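Local coordinates for putative curved DNA-binding protein (Chaetomium thermophilum var. thermophilum DSM 1495, PDB 4IPA) that is a thermophilic Arx1 of the methionine aminopeptidase-like M24 family that probably acts in ribosome biogenesis and may bind DNA, at residues 52-57 with 96-101; 56-61 with 305-310. All blocks are in the same frame, centred on the assembly; numbering follows the deposited sequence.

In the fold
After the long helix 23-46 the chain enters helix 53-69, and both contacts start from the first turns of this helix, sharing I56 and C57. Interaction 1 closes the shorter loop: the chain runs through strand 79-88 and returns as residues 96-101 against the helix start. Interaction 2, with 243 residues between its segments, brings the 305-310 turn, just ahead of helix 312-324, against the following turn of the same helix. The loops overlap: that of interaction 1 begins slightly earlier and closes well inside the span of interaction 2, so neither fully encloses the other. The two adjoin through a salt bridge of R100 with E58 and a probable hydrogen bond between T97 and S305.

Interaction 1: residues 52-57 with 96-101; sequences KIIDIC and YTPLRS
D55 OD1 accepts two hydrogen bonds, from R100 NH2 at 2.9 Å and from a water at 2.8 Å. The pair belongs to a salt-bridge network at the start of helix 53-69 in the M24 (pita-bread) fold, as in methionine aminopeptidases, where the loop 96-101 following strand 79-88 packs against the first helical turn. The N-H...O angle is 147°, and OD1 sits close to the guanidinium plane. Carboxylate and guanidinium are themselves nearly coplanar, 23° apart. The same water accepts from R100 NH1 at 3.3 Å and so bridges acid and base a second time. K52, at the N-cap position, adds a long salt bridge to D55 OD2; the aspartate pairs with both cations and probably eases the repulsion of K52 NZ and R100 NH1. R100 NH2 has a second acid partner in E58, one turn further along the helix. In the arginine, chi1 sets CG anti to the backbone N, and the chain bends at chi3, where NE is placed.

I54 packs against the R100 end of this network. Its CG2 lies over one face of the R100 guanidinium, 3.3 Å from NH2, while the other branch runs to the loop backbone. There the very short approaches of CD1 to P98 O and R100 N, with chi2 at an unfavourable 126°, leave the exact placement of this methyl doubtful.

Deeper in, I53 crosses Y96 at about a right angle and brings CD1 to the edge of the ring, 4.0 Å from Y96 CD2. The Y96 hydroxyl is held by E105. P98 CD covers one face of the same ring, offset toward the rim, and also meets I53 CG2 at 4.2 Å. One turn along the helix, C57 SG settles against the loop backbone, 3.9 Å from Y96 O and next to T97 CA.

Interaction 2: residues 56-61 with 305-310; sequences ICEQGD and SLRQLE
The R307 guanidinium has E58 CG over one face, 3.3 Å from R307 NE, and D61 OD2 at its edge near the plane; C57 CB approaches NH1 obliquely. R307 and D61 meet tip to tip, their planes 41° apart. NH2 donates to the anti lone pair of D61 OD2 at 2.7 Å and 160°, while NH1 adds a weak bond to the same oxygen at 3.4 Å. A water links NH1 to OD2 as well. E58 OE2 and R307 NE make a long salt bridge (3.9 Å) of charges only, since OE2 lies well out of the guanidinium plane and no N-H points at it; the E58 carboxylate is paired with R100.

Q308 crosses D61 at about a right angle, its CG 3.4 Å from OD2, and its OE1 accepts an almost straight bond from S305 N (2.7 Å), bracing the 3-10 turn that carries R307. An alanine in place of R307 would probably leave D61 OD2 without its charged mate and open a gap beside E58 CG. T85 holds D61 OD1, so both oxygens of this buried carboxylate are engaged, and its charge is probably offset by the arginine.

Interaction 1: residues 52-57 with 96-101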
ATOM      1  N   LYS A  52       5.969  -3.952  21.123  1.00 21.83           N
ATOM      2  CA  LYS A  52       4.661  -3.330  21.149  1.00 23.98           C
ATOM      3  C   LYS A  52       4.429  -2.536  19.867  1.00 23.72           C
ATOM      4  O   LYS A  52       5.210  -1.642  19.529  1.00 23.16           O
ATOM      5  CB  LYS A  52       4.566  -2.394  22.355  1.00 27.71           C
ATOM      6  CG  LYS A  52       4.871  -3.065  23.678  1.00 33.41           C
ATOM      7  CD  LYS A  52       5.151  -2.050  24.773  1.00 38.82           C
ATOM      8  CE  LYS A  52       3.937  -1.174  25.049  1.00 44.33           C
ATOM      9  NZ  LYS A  52       4.248  -0.122  26.061  1.00 46.94           N
ATOM     10  N   ILE A  53       3.341  -2.848  19.174  1.00 19.95           N
ATOM     11  CA  ILE A  53       2.997  -2.152  17.948  1.00 20.12           C
ATOM     12  C   ILE A  53       2.993  -0.626  18.085  1.00 22.76           C
ATOM     13  O   ILE A  53       3.485   0.074  17.191  1.00 21.78           O
ATOM     14  CB  ILE A  53       1.644  -2.654  17.373  1.00 23.40           C
ATOM     15  CG1 ILE A  53       1.799  -4.092  16.887  1.00 22.63           C
ATOM     16  CG2 ILE A  53       1.193  -1.792  16.207  1.00 17.82           C
ATOM     17  CD1 ILE A  53       0.529  -4.691  16.307  1.00 23.68           C
ATOM     18  N   ILE A  54       2.443  -0.102  19.180  1.00 19.93           N
ATOM     19  CA  ILE A  54       2.348   1.349  19.312  1.00 21.67           C
ATOM     20  C   ILE A  54       3.727   2.009  19.379  1.00 26.61           C
ATOM     21  O   ILE A  54       3.899   3.139  18.926  1.00 28.43           O
ATOM     22  CB  ILE A  54       1.472   1.817  20.511  1.00 28.67           C
ATOM     23  CG1 ILE A  54       1.133   3.304  20.362  1.00 29.10           C
ATOM     24  CG2 ILE A  54       2.180   1.611  21.831  1.00 27.46           C
ATOM     25  CD1 ILE A  54      -0.317   3.593  20.429  1.00 27.70           C
ATOM     26  N   ASP A  55       4.703   1.299  19.938  1.00 24.21           N
ATOM     27  CA  ASP A  55       6.060   1.809  20.008  1.00 24.13           C
ATOM     28  C   ASP A  55       6.697   1.880  18.623  1.00 23.88           C
ATOM     29  O   ASP A  55       7.370   2.861  18.290  1.00 25.36           O
ATOM     30  CB  ASP A  55       6.917   0.946  20.938  1.00 27.30           C
ATOM     31  CG  ASP A  55       6.547   1.124  22.399  1.00 33.72           C
ATOM     32  OD1 ASP A  55       5.859   2.118  22.725  1.00 35.72           O
ATOM     33  OD2 ASP A  55       6.952   0.274  23.219  1.00 36.58           O
ATOM     34  N   ILE A  56       6.485   0.836  17.828  1.00 20.10           N
ATOM     35  CA  ILE A  56       7.007   0.780  16.467  1.00 20.27           C
ATOM     36  C   ILE A  56       6.437   1.896  15.582  1.00 20.57           C
ATOM     37  O   ILE A  56       7.189   2.593  14.905  1.00 22.61           O
ATOM     38  CB  ILE A  56       6.737  -0.591  15.827  1.00 22.18           C
ATOM     39  CG1 ILE A  56       7.196  -1.710  16.769  1.00 20.85           C
ATOM     40  CG2 ILE A  56       7.456  -0.697  14.489  1.00 21.42           C
ATOM     41  CD1 ILE A  56       6.815  -3.112  16.316  1.00 16.51           C
ATOM     42  N   CYS A  57       5.116   2.068  15.600  1.00 20.46           N
ATOM     43  CA  CYS A  57       4.468   3.134  14.838  1.00 19.82           C
ATOM     44  C   CYS A  57       4.982   4.505  15.260  1.00 24.38           C
ATOM     45  O   CYS A  57       5.269   5.355  14.410  1.00 23.36           O
ATOM     46  CB  CYS A  57       2.947   3.093  15.002  1.00 19.66           C
ATOM     47  SG  CYS A  57       2.148   1.617  14.372  1.00 21.25           S
ATOM     48  N   TYR A  96      -2.801  -0.838  10.405  1.00 16.81           N
ATOM     49  CA  TYR A  96      -3.058  -0.692  11.829  1.00 17.26           C
ATOM     50  C   TYR A  96      -2.139   0.347  12.489  1.00 16.84           C
ATOM     51  O   TYR A  96      -0.922   0.320  12.297  1.00 16.08           O
ATOM     52  CB  TYR A  96      -2.881  -2.055  12.508  1.00 17.51           C
ATOM     53  CG  TYR A  96      -3.377  -2.126  13.933  1.00 18.38           C
ATOM     54  CD1 TYR A  96      -4.675  -1.748  14.257  1.00 22.96           C
ATOM     55  CD2 TYR A  96      -2.559  -2.602  14.948  1.00 18.20           C
ATOM     56  CE1 TYR A  96      -5.138  -1.821  15.569  1.00 24.01           C
ATOM     57  CE2 TYR A  96      -3.008  -2.677  16.251  1.00 23.43           C
ATOM     58  CZ  TYR A  96      -4.304  -2.289  16.560  1.00 23.80           C
ATOM     59  OH  TYR A  96      -4.756  -2.369  17.866  1.00 22.36           O
ATOM     60  N   THR A  97      -2.722   1.252  13.273  1.00 13.18           N
ATOM     61  CA  THR A  97      -1.949   2.292  13.965  1.00 14.33           C
ATOM     62  C   THR A  97      -2.748   2.867  15.147  1.00 19.00           C
ATOM     63  O   THR A  97      -3.308   3.955  15.062  1.00 15.87           O
ATOM     64  CB  THR A  97      -1.472   3.417  12.993  1.00 16.30           C
ATOM     65  OG1 THR A  97      -1.003   4.552  13.734  1.00 17.07           O
ATOM     66  CG2 THR A  97      -2.597   3.859  12.068  1.00 14.34           C
ATOM     67  N   PRO A  98      -2.778   2.127  16.269  1.00 19.33           N
ATOM     68  CA  PRO A  98      -3.733   2.371  17.359  1.00 21.61           C
ATOM     69  C   PRO A  98      -3.403   3.564  18.265  1.00 17.35           C
ATOM     70  O   PRO A  98      -2.293   4.099  18.226  1.00 16.89           O
ATOM     71  CB  PRO A  98      -3.682   1.065  18.149  1.00 21.10           C
ATOM     72  CG  PRO A  98      -2.280   0.589  17.976  1.00 22.74           C
ATOM     73  CD  PRO A  98      -1.858   1.021  16.578  1.00 20.50           C
ATOM     74  N   LEU A  99      -4.377   3.977  19.074  1.00 21.32           N
ATOM     75  CA  LEU A  99      -4.157   5.049  20.062  1.00 22.58           C
ATOM     76  C   LEU A  99      -3.377   4.565  21.278  1.00 23.87           C
ATOM     77  O   LEU A  99      -3.528   3.425  21.712  1.00 25.28           O
ATOM     78  CB  LEU A  99      -5.474   5.645  20.526  1.00 21.27           C
ATOM     79  CG  LEU A  99      -6.302   6.335  19.443  1.00 24.15           C
ATOM     80  CD1 LEU A  99      -7.505   7.027  20.053  1.00 25.26           C
ATOM     81  CD2 LEU A  99      -5.433   7.333  18.687  1.00 19.24           C
ATOM     82  N   ARG A 100      -2.547   5.436  21.830  1.00 24.98           N
ATOM     83  CA  ARG A 100      -1.851   5.121  23.075  1.00 35.83           C
ATOM     84  C   ARG A 100      -2.824   5.012  24.255  1.00 32.65           C
ATOM     85  O   ARG A 100      -2.619   4.190  25.153  1.00 31.56           O
ATOM     86  CB  ARG A 100      -0.740   6.142  23.377  1.00 36.18           C
ATOM     87  CG  ARG A 100       0.122   5.745  24.566  1.00 41.22           C
ATOM     88  CD  ARG A 100       1.475   6.451  24.585  1.00 43.88           C
ATOM     89  NE  ARG A 100       2.446   5.852  23.672  1.00 45.07           N
ATOM     90  CZ  ARG A 100       3.011   4.659  23.844  1.00 44.06           C
ATOM     91  NH1 ARG A 100       2.694   3.910  24.891  1.00 43.01           N
ATOM     92  NH2 ARG A 100       3.890   4.206  22.959  1.00 43.13           N
ATOM     93  N   SER A 101      -3.890   5.815  24.228  1.00 27.97           N
ATOM     94  CA  SER A 101      -4.889   5.841  25.305  1.00 31.66           C
ATOM     95  C   SER A 101      -5.924   4.709  25.238  1.00 30.54           C
ATOM     96  O   SER A 101      -6.733   4.553  26.150  1.00 25.89           O
ATOM     97  CB  SER A 101      -5.620   7.187  25.320  1.00 31.90           C
ATOM     98  OG  SER A 101      -6.379   7.361  24.126  1.00 33.95           O
TER
HETATM   99  O   HOH W   1       5.261   1.999  25.486  1.00 46.63           O

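Interaction 2: residues 56-61 with 305-310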
ATOM      1  N   ILE A  56       6.485   0.836  17.828  1.00 20.10           N
ATOM      2  CA  ILE A  56       7.007   0.780  16.467  1.00 20.27           C
ATOM      3  C   ILE A  56       6.437   1.896  15.582  1.00 20.57           C
ATOM      4  O   ILE A  56       7.189   2.593  14.905  1.00 22.61           O
ATOM      5  CB  ILE A  56       6.737  -0.591  15.827  1.00 22.18           C
ATOM      6  CG1 ILE A  56       7.196  -1.710  16.769  1.00 20.85           C
ATOM      7  CG2 ILE A  56       7.456  -0.697  14.489  1.00 21.42           C
ATOM      8  CD1 ILE A  56       6.815  -3.112  16.316  1.00 16.51           C
ATOM      9  N   CYS A  57       5.116   2.068  15.600  1.00 20.46           N
ATOM     10  CA  CYS A  57       4.468   3.134  14.838  1.00 19.82           C
ATOM     11  C   CYS A  57       4.982   4.505  15.260  1.00 24.38           C
ATOM     12  O   CYS A  57       5.269   5.355  14.410  1.00 23.36           O
ATOM     13  CB  CYS A  57       2.947   3.093  15.002  1.00 19.66           C
ATOM     14  SG  CYS A  57       2.148   1.617  14.372  1.00 21.25           S
ATOM     15  N   GLU A  58       5.085   4.733  16.568  1.00 21.67           N
ATOM     16  CA  GLU A  58       5.590   6.018  17.040  1.00 27.09           C
ATOM     17  C   GLU A  58       7.029   6.241  16.577  1.00 23.69           C
ATOM     18  O   GLU A  58       7.385   7.327  16.112  1.00 25.61           O
ATOM     19  CB  GLU A  58       5.490   6.143  18.566  1.00 26.47           C
ATOM     20  CG  GLU A  58       4.065   6.354  19.083  1.00 35.14           C
ATOM     21  CD  GLU A  58       3.982   6.479  20.614  1.00 37.84           C
ATOM     22  OE1 GLU A  58       4.970   6.167  21.309  1.00 34.25           O
ATOM     23  OE2 GLU A  58       2.919   6.888  21.122  1.00 35.14           O
ATOM     24  N   GLN A  59       7.854   5.209  16.699  1.00 24.63           N
ATOM     25  CA  GLN A  59       9.255   5.324  16.291  1.00 28.25           C
ATOM     26  C   GLN A  59       9.393   5.531  14.783  1.00 24.21           C
ATOM     27  O   GLN A  59      10.242   6.305  14.325  1.00 24.68           O
ATOM     28  CB  GLN A  59      10.064   4.106  16.738  1.00 21.87           C
ATOM     29  CG  GLN A  59      11.560   4.199  16.413  1.00 35.19           C
ATOM     30  CD  GLN A  59      12.226   5.449  16.997  1.00 37.71           C
ATOM     31  OE1 GLN A  59      11.790   5.988  18.013  1.00 40.47           O
ATOM     32  NE2 GLN A  59      13.278   5.913  16.344  1.00 38.93           N
ATOM     33  N   GLY A  60       8.555   4.840  14.017  1.00 21.80           N
ATOM     34  CA  GLY A  60       8.570   4.984  12.571  1.00 20.92           C
ATOM     35  C   GLY A  60       8.223   6.412  12.201  1.00 22.44           C
ATOM     36  O   GLY A  60       8.887   7.014  11.346  1.00 21.69           O
ATOM     37  N   ASP A  61       7.198   6.956  12.859  1.00 19.68           N
ATOM     38  CA  ASP A  61       6.734   8.308  12.565  1.00 25.01           C
ATOM     39  C   ASP A  61       7.803   9.344  12.905  1.00 24.30           C
ATOM     40  O   ASP A  61       7.991  10.317  12.179  1.00 22.89           O
ATOM     41  CB  ASP A  61       5.407   8.606  13.277  1.00 19.84           C
ATOM     42  CG  ASP A  61       4.219   7.882  12.633  1.00 23.48           C
ATOM     43  OD1 ASP A  61       4.377   7.373  11.498  1.00 20.50           O
ATOM     44  OD2 ASP A  61       3.131   7.823  13.258  1.00 19.33           O
ATOM     45  N   SER A 305      -2.741   9.081  11.028  1.00 13.39           N
ATOM     46  CA  SER A 305      -3.300   8.344  12.149  1.00 17.63           C
ATOM     47  C   SER A 305      -3.740   9.329  13.221  1.00 17.20           C
ATOM     48  O   SER A 305      -3.043  10.297  13.485  1.00 19.64           O
ATOM     49  CB  SER A 305      -2.251   7.389  12.732  1.00 18.09           C
ATOM     50  OG  SER A 305      -2.745   6.763  13.903  1.00 16.72           O
ATOM     51  N   LEU A 306      -4.883   9.085  13.851  1.00 20.13           N
ATOM     52  CA  LEU A 306      -5.281   9.891  15.011  1.00 18.34           C
ATOM     53  C   LEU A 306      -4.208   9.940  16.108  1.00 17.55           C
ATOM     54  O   LEU A 306      -4.106  10.918  16.837  1.00 20.00           O
ATOM     55  CB  LEU A 306      -6.579   9.369  15.612  1.00 16.11           C
ATOM     56  CG  LEU A 306      -7.873   9.428  14.798  1.00 17.35           C
ATOM     57  CD1 LEU A 306      -9.035   8.955  15.686  1.00 16.52           C
ATOM     58  CD2 LEU A 306      -8.146  10.814  14.260  1.00 16.16           C
ATOM     59  N   ARG A 307      -3.426   8.881  16.254  1.00 16.00           N
ATOM     60  CA  ARG A 307      -2.368   8.900  17.261  1.00 18.14           C
ATOM     61  C   ARG A 307      -1.311   9.967  16.954  1.00 21.66           C
ATOM     62  O   ARG A 307      -0.524  10.326  17.819  1.00 21.37           O
ATOM     63  CB  ARG A 307      -1.691   7.533  17.408  1.00 15.39           C
ATOM     64  CG  ARG A 307      -0.868   7.420  18.689  1.00 22.05           C
ATOM     65  CD  ARG A 307       0.560   6.913  18.455  1.00 20.77           C
ATOM     66  NE  ARG A 307       1.404   7.850  17.710  1.00 24.63           N
ATOM     67  CZ  ARG A 307       1.912   7.587  16.507  1.00 26.70           C
ATOM     68  NH1 ARG A 307       1.655   6.412  15.929  1.00 20.83           N
ATOM     69  NH2 ARG A 307       2.682   8.479  15.887  1.00 18.95           N
ATOM     70  N   GLN A 308      -1.298  10.483  15.729  1.00 19.30           N
ATOM     71  CA  GLN A 308      -0.282  11.457  15.354  1.00 22.19           C
ATOM     72  C   GLN A 308      -0.639  12.850  15.818  1.00 21.24           C
ATOM     73  O   GLN A 308       0.229  13.718  15.887  1.00 23.69           O
ATOM     74  CB  GLN A 308      -0.064  11.475  13.842  1.00 21.44           C
ATOM     75  CG  GLN A 308       0.814  10.351  13.329  1.00 20.58           C
ATOM     76  CD  GLN A 308       0.818  10.280  11.810  1.00 21.76           C
ATOM     77  OE1 GLN A 308      -0.226  10.070  11.185  1.00 18.55           O
ATOM     78  NE2 GLN A 308       1.997  10.472  11.205  1.00 23.92           N
ATOM     79  N   LEU A 309      -1.916  13.072  16.114  1.00 21.93           N
ATOM     80  CA  LEU A 309      -2.376  14.412  16.484  1.00 25.36           C
ATOM     81  C   LEU A 309      -1.821  14.814  17.849  1.00 26.07           C
ATOM     82  O   LEU A 309      -1.352  13.963  18.596  1.00 25.31           O
ATOM     83  CB  LEU A 309      -3.902  14.485  16.476  1.00 19.76           C
ATOM     84  CG  LEU A 309      -4.529  14.255  15.102  1.00 26.36           C
ATOM     85  CD1 LEU A 309      -6.038  14.480  15.146  1.00 27.40           C
ATOM     86  CD2 LEU A 309      -3.898  15.175  14.095  1.00 24.35           C
ATOM     87  N   GLU A 310      -1.880  16.107  18.162  1.00 27.43           N
ATOM     88  CA  GLU A 310      -1.325  16.641  19.409  1.00 32.42           C
ATOM     89  C   GLU A 310      -1.973  16.079  20.669  1.00 29.59           C
ATOM     90  O   GLU A 310      -1.296  15.870  21.669  1.00 26.79           O
ATOM     91  CB  GLU A 310      -1.431  18.173  19.444  1.00 35.10           C
ATOM     92  CG  GLU A 310      -0.566  18.903  18.430  1.00 40.05           C
ATOM     93  CD  GLU A 310      -0.750  20.418  18.482  1.00 55.28           C
ATOM     94  OE1 GLU A 310      -1.203  20.934  19.528  1.00 59.30           O
ATOM     95  OE2 GLU A 310      -0.450  21.096  17.472  1.00 54.53           O
TER
HETATM   96  O   HOH W   2       1.311   5.730  12.948  1.00 19.56           O